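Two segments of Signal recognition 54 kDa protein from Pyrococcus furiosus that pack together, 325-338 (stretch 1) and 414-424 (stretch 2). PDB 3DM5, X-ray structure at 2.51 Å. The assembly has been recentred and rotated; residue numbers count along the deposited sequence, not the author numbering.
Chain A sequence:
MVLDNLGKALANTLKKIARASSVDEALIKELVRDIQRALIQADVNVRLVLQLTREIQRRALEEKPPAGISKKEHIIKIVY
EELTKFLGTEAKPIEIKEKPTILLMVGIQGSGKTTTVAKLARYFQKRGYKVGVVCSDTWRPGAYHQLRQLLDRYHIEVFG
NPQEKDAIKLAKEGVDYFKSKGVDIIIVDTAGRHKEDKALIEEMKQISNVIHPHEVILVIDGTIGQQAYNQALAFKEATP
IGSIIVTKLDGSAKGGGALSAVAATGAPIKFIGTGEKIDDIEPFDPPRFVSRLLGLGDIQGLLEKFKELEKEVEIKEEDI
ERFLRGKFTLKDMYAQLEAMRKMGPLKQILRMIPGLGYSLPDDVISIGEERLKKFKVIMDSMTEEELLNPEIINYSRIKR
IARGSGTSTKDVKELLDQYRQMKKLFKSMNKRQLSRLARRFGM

Stretch 1 (325-338) RGKFTLKDMYAQLE
Stretch 2 414-424: ELLDQYRQMKK

Two segments of the signal recognition 54 kDa protein cross almost at right angles: a loop, 325-329, leading into helix 330-338, which continues past 338, and helix 414-424, which runs through both ends of its stretch; axes approach to 10.4 Å, N-to-C directions 93° apart. Register is set by Phe328 CA to Lys423 CA, 6.3 Å, and Met333 CA to Tyr419 CA, 6.8 Å. Backbone: Gly326 turns with positive phi (77/3), a conformation favouring glycine; Phe328 (-124/135) and Thr329 (-124/173) are extended, and helix 330-338 follows; both helices are held by bonds from N of residue i+4 to O of residue i. Capping: Thr329 (chi1 p) is the N-cap, its OG1 accepting from Asp332 N at 3.1 Å and, weakly, from Lys331 N at 3.0 Å, while Asp332 (chi1 m) returns OD1 to Thr329 N at 3.0 Å. Burial: 567 Å², both sides summed; Phe328, Leu330, Met333, Leu337 (m, t), Leu415, Tyr419 and Met422 are buried, Tyr419 pairing an apolar ring with a hydroxyl. Polar contact: the one hydrogen bond across the stretches runs from Tyr419 OH to Phe328 O, 2.7 Å, satisfying a loop carbonyl. Aromatic contact: Phe328 (t, chi2 90°) and Tyr419 (t, chi2 -107°) meet rim to rim, planes 10° and centroids 5.5 Å apart, Phe328 CD2 3.4 Å from Tyr419 CE2; Leu330 CG lies over one tyrosine face, 4.4 Å from Tyr419 CD2. Apolar packing: Met333 (t, t, p) points toward the second helix, its flexible chain placing CE 3.5 Å from Leu415 CD2, SD 3.8 Å from Tyr419 CB and CG 3.7 Å from Met422 SD. Met422 (m, t, p) sends CE to 3.7 Å from Phe328 CZ. Leu330 (chi1 -91°, chi2 140°) starts sideways, but its end comes nearer, CD2 3.6 Å from Leu415 CD2 (Leu415 t, t). Partly exposed Lys423, extended (all t), lays CB 3.8 Å from Phe328 CD2 and CE 3.3 Å from Gly326 O, using its aliphatic length.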

ATOM      1  N   ARG A 325      19.510  39.908 -15.671  1.00 88.97           N
ATOM      2  CA  ARG A 325      20.798  39.794 -16.339  1.00 83.50           C
ATOM      3  C   ARG A 325      20.607  39.287 -17.768  1.00 85.77           C
ATOM      4  O   ARG A 325      21.560  38.867 -18.431  1.00 83.46           O
ATOM      5  CB  ARG A 325      21.730  38.875 -15.547  1.00 85.54           C
ATOM      6  CG  ARG A 325      21.755  39.179 -14.057  1.00 92.05           C
ATOM      7  CD  ARG A 325      22.642  38.212 -13.287  1.00100.54           C
ATOM      8  NE  ARG A 325      22.457  38.354 -11.843  1.00122.27           N
ATOM      9  CZ  ARG A 325      21.670  37.576 -11.099  1.00122.39           C
ATOM     10  NH1 ARG A 325      20.993  36.574 -11.654  1.00109.29           N
ATOM     11  NH2 ARG A 325      21.565  37.795  -9.793  1.00112.78           N
ATOM     12  N   GLY A 326      19.362  39.330 -18.234  1.00 82.86           N
ATOM     13  CA  GLY A 326      19.042  38.959 -19.603  1.00 91.42           C
ATOM     14  C   GLY A 326      19.000  37.465 -19.886  1.00 90.53           C
ATOM     15  O   GLY A 326      18.802  37.057 -21.029  1.00 89.20           O
ATOM     16  N   LYS A 327      19.191  36.651 -18.851  1.00 91.25           N
ATOM     17  CA  LYS A 327      19.078  35.202 -18.976  1.00 84.10           C
ATOM     18  C   LYS A 327      17.603  34.786 -18.925  1.00 82.34           C
ATOM     19  O   LYS A 327      17.156  34.124 -17.991  1.00 92.65           O
ATOM     20  CB  LYS A 327      19.880  34.512 -17.871  1.00 77.19           C
ATOM     21  N   PHE A 328      16.858  35.195 -19.941  1.00 72.42           N
ATOM     22  CA  PHE A 328      15.430  34.945 -20.039  1.00 66.73           C
ATOM     23  C   PHE A 328      15.219  34.226 -21.366  1.00 71.04           C
ATOM     24  O   PHE A 328      15.806  34.607 -22.382  1.00 71.94           O
ATOM     25  CB  PHE A 328      14.686  36.284 -19.964  1.00 69.76           C
ATOM     26  CG  PHE A 328      13.234  36.231 -20.369  1.00 61.90           C
ATOM     27  CD1 PHE A 328      12.249  35.975 -19.431  1.00 62.64           C
ATOM     28  CD2 PHE A 328      12.849  36.509 -21.671  1.00 59.04           C
ATOM     29  CE1 PHE A 328      10.901  35.951 -19.784  1.00 61.96           C
ATOM     30  CE2 PHE A 328      11.507  36.487 -22.033  1.00 65.78           C
ATOM     31  CZ  PHE A 328      10.528  36.207 -21.081  1.00 61.85           C
ATOM     32  N   THR A 329      14.423  33.161 -21.355  1.00 66.24           N
ATOM     33  CA  THR A 329      14.307  32.297 -22.524  1.00 59.28           C
ATOM     34  C   THR A 329      12.878  32.148 -22.989  1.00 61.84           C
ATOM     35  O   THR A 329      11.932  32.595 -22.327  1.00 57.23           O
ATOM     36  CB  THR A 329      14.834  30.875 -22.250  1.00 65.96           C
ATOM     37  OG1 THR A 329      13.871  30.152 -21.472  1.00 62.01           O
ATOM     38  CG2 THR A 329      16.176  30.909 -21.512  1.00 58.00           C
ATOM     39  N   LEU A 330      12.737  31.497 -24.140  1.00 62.51           N
ATOM     40  CA  LEU A 330      11.434  31.206 -24.716  1.00 66.75           C
ATOM     41  C   LEU A 330      10.646  30.279 -23.816  1.00 66.72           C
ATOM     42  O   LEU A 330       9.419  30.251 -23.862  1.00 68.43           O
ATOM     43  CB  LEU A 330      11.600  30.584 -26.100  1.00 64.80           C
ATOM     44  CG  LEU A 330      11.609  31.596 -27.242  1.00 66.12           C
ATOM     45  CD1 LEU A 330      12.651  31.224 -28.274  1.00 71.73           C
ATOM     46  CD2 LEU A 330      10.229  31.661 -27.857  1.00 68.58           C
ATOM     47  N   LYS A 331      11.363  29.518 -22.998  1.00 69.54           N
ATOM     48  CA  LYS A 331      10.730  28.635 -22.034  1.00 68.88           C
ATOM     49  C   LYS A 331      10.146  29.476 -20.903  1.00 69.23           C
ATOM     50  O   LYS A 331       8.998  29.288 -20.504  1.00 67.88           O
ATOM     51  CB  LYS A 331      11.746  27.637 -21.483  1.00 67.22           C
ATOM     52  CG  LYS A 331      11.224  26.216 -21.365  1.00 71.66           C
ATOM     53  CD  LYS A 331      11.721  25.326 -22.498  1.00 68.63           C
ATOM     54  CE  LYS A 331      12.984  24.571 -22.098  1.00 63.01           C
ATOM     55  NZ  LYS A 331      12.679  23.308 -21.370  1.00 55.82           N
ATOM     56  N   ASP A 332      10.947  30.409 -20.396  1.00 64.33           N
ATOM     57  CA  ASP A 332      10.488  31.369 -19.394  1.00 64.13           C
ATOM     58  C   ASP A 332       9.235  32.149 -19.831  1.00 70.40           C
ATOM     59  O   ASP A 332       8.321  32.355 -19.033  1.00 67.32           O
ATOM     60  CB  ASP A 332      11.611  32.339 -19.050  1.00 64.84           C
ATOM     61  CG  ASP A 332      12.758  31.667 -18.326  1.00 74.02           C
ATOM     62  OD1 ASP A 332      13.933  31.961 -18.645  1.00 77.09           O
ATOM     63  OD2 ASP A 332      12.487  30.839 -17.432  1.00 81.13           O
ATOM     64  N   MET A 333       9.199  32.579 -21.092  1.00 67.70           N
ATOM     65  CA  MET A 333       8.042  33.279 -21.645  1.00 68.24           C
ATOM     66  C   MET A 333       6.842  32.339 -21.816  1.00 77.23           C
ATOM     67  O   MET A 333       5.738  32.632 -21.354  1.00 80.81           O
ATOM     68  CB  MET A 333       8.399  33.931 -22.983  1.00 73.04           C
ATOM     69  CG  MET A 333       7.312  34.845 -23.538  1.00 77.73           C
ATOM     70  SD  MET A 333       7.408  35.106 -25.326  1.00 77.93           S
ATOM     71  CE  MET A 333       6.792  33.540 -25.931  1.00 85.31           C
ATOM     72  N   TYR A 334       7.075  31.216 -22.491  1.00 78.51           N
ATOM     73  CA  TYR A 334       6.092  30.136 -22.617  1.00 85.89           C
ATOM     74  C   TYR A 334       5.322  29.951 -21.325  1.00 86.28           C
ATOM     75  O   TYR A 334       4.114  29.736 -21.346  1.00 89.96           O
ATOM     76  CB  TYR A 334       6.813  28.827 -22.963  1.00 90.82           C
ATOM     77  CG  TYR A 334       5.926  27.660 -23.366  1.00 94.90           C
ATOM     78  CD1 TYR A 334       6.078  27.044 -24.606  1.00 93.98           C
ATOM     79  CD2 TYR A 334       4.959  27.157 -22.504  1.00101.86           C
ATOM     80  CE1 TYR A 334       5.287  25.969 -24.982  1.00 91.38           C
ATOM     81  CE2 TYR A 334       4.160  26.081 -22.875  1.00113.68           C
ATOM     82  CZ  TYR A 334       4.331  25.492 -24.115  1.00100.91           C
ATOM     83  OH  TYR A 334       3.545  24.426 -24.491  1.00 94.72           O
ATOM     84  N   ALA A 335       6.041  30.030 -20.208  1.00 80.24           N
ATOM     85  CA  ALA A 335       5.475  29.838 -18.877  1.00 77.20           C
ATOM     86  C   ALA A 335       4.745  31.078 -18.363  1.00 87.34           C
ATOM     87  O   ALA A 335       3.614  30.985 -17.894  1.00 94.85           O
ATOM     88  CB  ALA A 335       6.562  29.419 -17.903  1.00 69.97           C
ATOM     89  N   GLN A 336       5.394  32.236 -18.440  1.00 89.99           N
ATOM     90  CA  GLN A 336       4.747  33.487 -18.052  1.00 90.85           C
ATOM     91  C   GLN A 336       3.336  33.536 -18.625  1.00 98.38           C
ATOM     92  O   GLN A 336       2.367  33.734 -17.899  1.00 95.05           O
ATOM     93  CB  GLN A 336       5.544  34.698 -18.543  1.00 90.53           C
ATOM     94  CG  GLN A 336       6.898  34.901 -17.871  1.00 91.03           C
ATOM     95  CD  GLN A 336       6.782  35.166 -16.379  1.00108.19           C
ATOM     96  OE1 GLN A 336       6.320  34.315 -15.615  1.00105.26           O
ATOM     97  NE2 GLN A 336       7.214  36.349 -15.955  1.00111.25           N
ATOM     98  N   LEU A 337       3.228  33.341 -19.934  1.00 99.35           N
ATOM     99  CA  LEU A 337       1.938  33.375 -20.607  1.00103.10           C
ATOM    100  C   LEU A 337       1.022  32.278 -20.082  1.00106.83           C
ATOM    101  O   LEU A 337      -0.099  32.553 -19.655  1.00117.14           O
ATOM    102  CB  LEU A 337       2.108  33.242 -22.125  1.00105.29           C
ATOM    103  CG  LEU A 337       3.141  34.147 -22.815  1.00105.56           C
ATOM    104  CD1 LEU A 337       2.944  34.125 -24.330  1.00 91.54           C
ATOM    105  CD2 LEU A 337       3.116  35.586 -22.278  1.00 82.17           C
ATOM    106  N   GLU A 338       1.505  31.038 -20.109  1.00100.35           N
ATOM    107  CA  GLU A 338       0.719  29.889 -19.652  1.00107.15           C
ATOM    108  C   GLU A 338       0.053  30.168 -18.306  1.00113.58           C
ATOM    109  O   GLU A 338      -1.090  29.776 -18.074  1.00118.08           O
ATOM    110  CB  GLU A 338       1.601  28.639 -19.554  1.00109.60           C
ATOM    111  CG  GLU A 338       0.862  27.309 -19.720  1.00115.14           C
ATOM    112  CD  GLU A 338       0.200  27.163 -21.086  1.00125.60           C
ATOM    113  OE1 GLU A 338      -0.898  27.727 -21.271  1.00135.35           O
ATOM    114  OE2 GLU A 338       0.765  26.480 -21.974  1.00110.03           O
ATOM    115  N   GLU A 414       6.392  37.369 -35.101  1.00 75.20           N
ATOM    116  CA  GLU A 414       5.530  38.026 -34.124  1.00 82.73           C
ATOM    117  C   GLU A 414       5.888  37.548 -32.727  1.00 86.28           C
ATOM    118  O   GLU A 414       6.321  38.339 -31.878  1.00 79.84           O
ATOM    119  CB  GLU A 414       4.055  37.738 -34.419  1.00 80.04           C
ATOM    120  N   LEU A 415       5.706  36.246 -32.502  1.00 88.05           N
ATOM    121  CA  LEU A 415       6.101  35.595 -31.255  1.00 85.01           C
ATOM    122  C   LEU A 415       7.492  36.038 -30.804  1.00 77.97           C
ATOM    123  O   LEU A 415       7.680  36.405 -29.647  1.00 70.83           O
ATOM    124  CB  LEU A 415       6.063  34.068 -31.407  1.00 84.63           C
ATOM    125  CG  LEU A 415       6.125  33.198 -30.142  1.00 80.99           C
ATOM    126  CD1 LEU A 415       5.904  31.746 -30.504  1.00 85.07           C
ATOM    127  CD2 LEU A 415       7.439  33.350 -29.400  1.00 66.78           C
ATOM    128  N   LEU A 416       8.462  35.992 -31.713  1.00 71.87           N
ATOM    129  CA  LEU A 416       9.826  36.384 -31.371  1.00 69.56           C
ATOM    130  C   LEU A 416       9.891  37.826 -30.912  1.00 80.47           C
ATOM    131  O   LEU A 416      10.648  38.163 -30.002  1.00 77.86           O
ATOM    132  CB  LEU A 416      10.758  36.183 -32.554  1.00 66.49           C
ATOM    133  CG  LEU A 416      10.912  34.711 -32.900  1.00 74.56           C
ATOM    134  CD1 LEU A 416      11.672  34.533 -34.204  1.00 72.01           C
ATOM    135  CD2 LEU A 416      11.597  33.981 -31.747  1.00 71.18           C
ATOM    136  N   ASP A 417       9.102  38.683 -31.555  1.00 87.13           N
ATOM    137  CA  ASP A 417       9.086  40.090 -31.192  1.00 82.24           C
ATOM    138  C   ASP A 417       8.601  40.212 -29.765  1.00 81.98           C
ATOM    139  O   ASP A 417       9.243  40.861 -28.937  1.00 83.66           O
ATOM    140  CB  ASP A 417       8.210  40.894 -32.150  1.00 87.55           C
ATOM    141  CG  ASP A 417       8.898  41.160 -33.478  1.00 99.21           C
ATOM    142  OD1 ASP A 417      10.148  41.125 -33.526  1.00 98.07           O
ATOM    143  OD2 ASP A 417       8.192  41.405 -34.479  1.00108.75           O
ATOM    144  N   GLN A 418       7.480  39.560 -29.477  1.00 76.93           N
ATOM    145  CA  GLN A 418       6.953  39.508 -28.119  1.00 80.35           C
ATOM    146  C   GLN A 418       8.035  39.106 -27.129  1.00 82.86           C
ATOM    147  O   GLN A 418       8.171  39.708 -26.062  1.00 81.08           O
ATOM    148  CB  GLN A 418       5.798  38.516 -28.028  1.00 84.72           C
ATOM    149  CG  GLN A 418       5.059  38.606 -26.720  1.00 88.01           C
ATOM    150  CD  GLN A 418       4.477  39.980 -26.511  1.00 93.64           C
ATOM    151  OE1 GLN A 418       3.630  40.425 -27.285  1.00 93.08           O
ATOM    152  NE2 GLN A 418       4.932  40.667 -25.470  1.00 96.94           N
ATOM    153  N   TYR A 419       8.798  38.077 -27.486  1.00 80.42           N
ATOM    154  CA  TYR A 419       9.871  37.601 -26.628  1.00 79.64           C
ATOM    155  C   TYR A 419      10.899  38.707 -26.403  1.00 74.29           C
ATOM    156  O   TYR A 419      11.149  39.109 -25.266  1.00 70.78           O
ATOM    157  CB  TYR A 419      10.523  36.338 -27.211  1.00 68.01           C
ATOM    158  CG  TYR A 419      11.876  36.025 -26.608  1.00 68.44           C
ATOM    159  CD1 TYR A 419      13.034  36.239 -27.332  1.00 63.68           C
ATOM    160  CD2 TYR A 419      11.996  35.536 -25.308  1.00 68.01           C
ATOM    161  CE1 TYR A 419      14.271  35.972 -26.796  1.00 67.34           C
ATOM    162  CE2 TYR A 419      13.237  35.268 -24.759  1.00 61.64           C
ATOM    163  CZ  TYR A 419      14.370  35.489 -25.514  1.00 67.43           C
ATOM    164  OH  TYR A 419      15.620  35.227 -25.001  1.00 69.12           O
ATOM    165  N   ARG A 420      11.472  39.202 -27.497  1.00 77.14           N
ATOM    166  CA  ARG A 420      12.472  40.263 -27.446  1.00 79.74           C
ATOM    167  C   ARG A 420      11.971  41.463 -26.637  1.00 78.69           C
ATOM    168  O   ARG A 420      12.746  42.115 -25.923  1.00 68.21           O
ATOM    169  CB  ARG A 420      12.873  40.686 -28.865  1.00 75.30           C
ATOM    170  N   GLN A 421      10.674  41.741 -26.744  1.00 70.56           N
ATOM    171  CA  GLN A 421      10.058  42.820 -25.982  1.00 78.85           C
ATOM    172  C   GLN A 421      10.184  42.541 -24.488  1.00 86.90           C
ATOM    173  O   GLN A 421      10.788  43.324 -23.748  1.00 82.21           O
ATOM    174  CB  GLN A 421       8.583  42.985 -26.367  1.00 85.94           C
ATOM    175  CG  GLN A 421       7.851  44.081 -25.582  1.00105.46           C
ATOM    176  CD  GLN A 421       6.359  44.175 -25.907  1.00115.67           C
ATOM    177  OE1 GLN A 421       5.702  43.168 -26.185  1.00110.58           O
ATOM    178  NE2 GLN A 421       5.819  45.393 -25.854  1.00109.22           N
ATOM    179  N   MET A 422       9.616  41.417 -24.054  1.00 89.33           N
ATOM    180  CA  MET A 422       9.649  41.029 -22.646  1.00 79.68           C
ATOM    181  C   MET A 422      11.075  40.901 -22.138  1.00 73.91           C
ATOM    182  O   MET A 422      11.362  41.223 -20.990  1.00 73.81           O
ATOM    183  CB  MET A 422       8.906  39.720 -22.425  1.00 73.95           C
ATOM    184  CG  MET A 422       7.405  39.822 -22.551  1.00 79.06           C
ATOM    185  SD  MET A 422       6.629  38.230 -22.198  1.00104.37           S
ATOM    186  CE  MET A 422       7.311  37.882 -20.575  1.00 82.80           C
ATOM    187  N   LYS A 423      11.968  40.433 -23.002  1.00 73.59           N
ATOM    188  CA  LYS A 423      13.360  40.279 -22.616  1.00 75.32           C
ATOM    189  C   LYS A 423      14.017  41.625 -22.345  1.00 83.58           C
ATOM    190  O   LYS A 423      14.792  41.760 -21.395  1.00 83.79           O
ATOM    191  CB  LYS A 423      14.150  39.519 -23.684  1.00 73.88           C
ATOM    192  CG  LYS A 423      15.551  39.151 -23.217  1.00 72.42           C
ATOM    193  CD  LYS A 423      16.429  38.722 -24.360  1.00 69.78           C
ATOM    194  CE  LYS A 423      17.835  38.442 -23.869  1.00 71.85           C
ATOM    195  NZ  LYS A 423      18.701  37.881 -24.938  1.00 77.03           N
ATOM    196  N   LYS A 424      13.719  42.615 -23.189  1.00 93.71           N
ATOM    197  CA  LYS A 424      14.261  43.966 -23.022  1.00 91.80           C
ATOM    198  C   LYS A 424      13.808  44.563 -21.687  1.00 90.39           C
ATOM    199  O   LYS A 424      14.620  45.078 -20.908  1.00 87.37           O
ATOM    200  CB  LYS A 424      13.838  44.866 -24.185  1.00 84.08           C
TER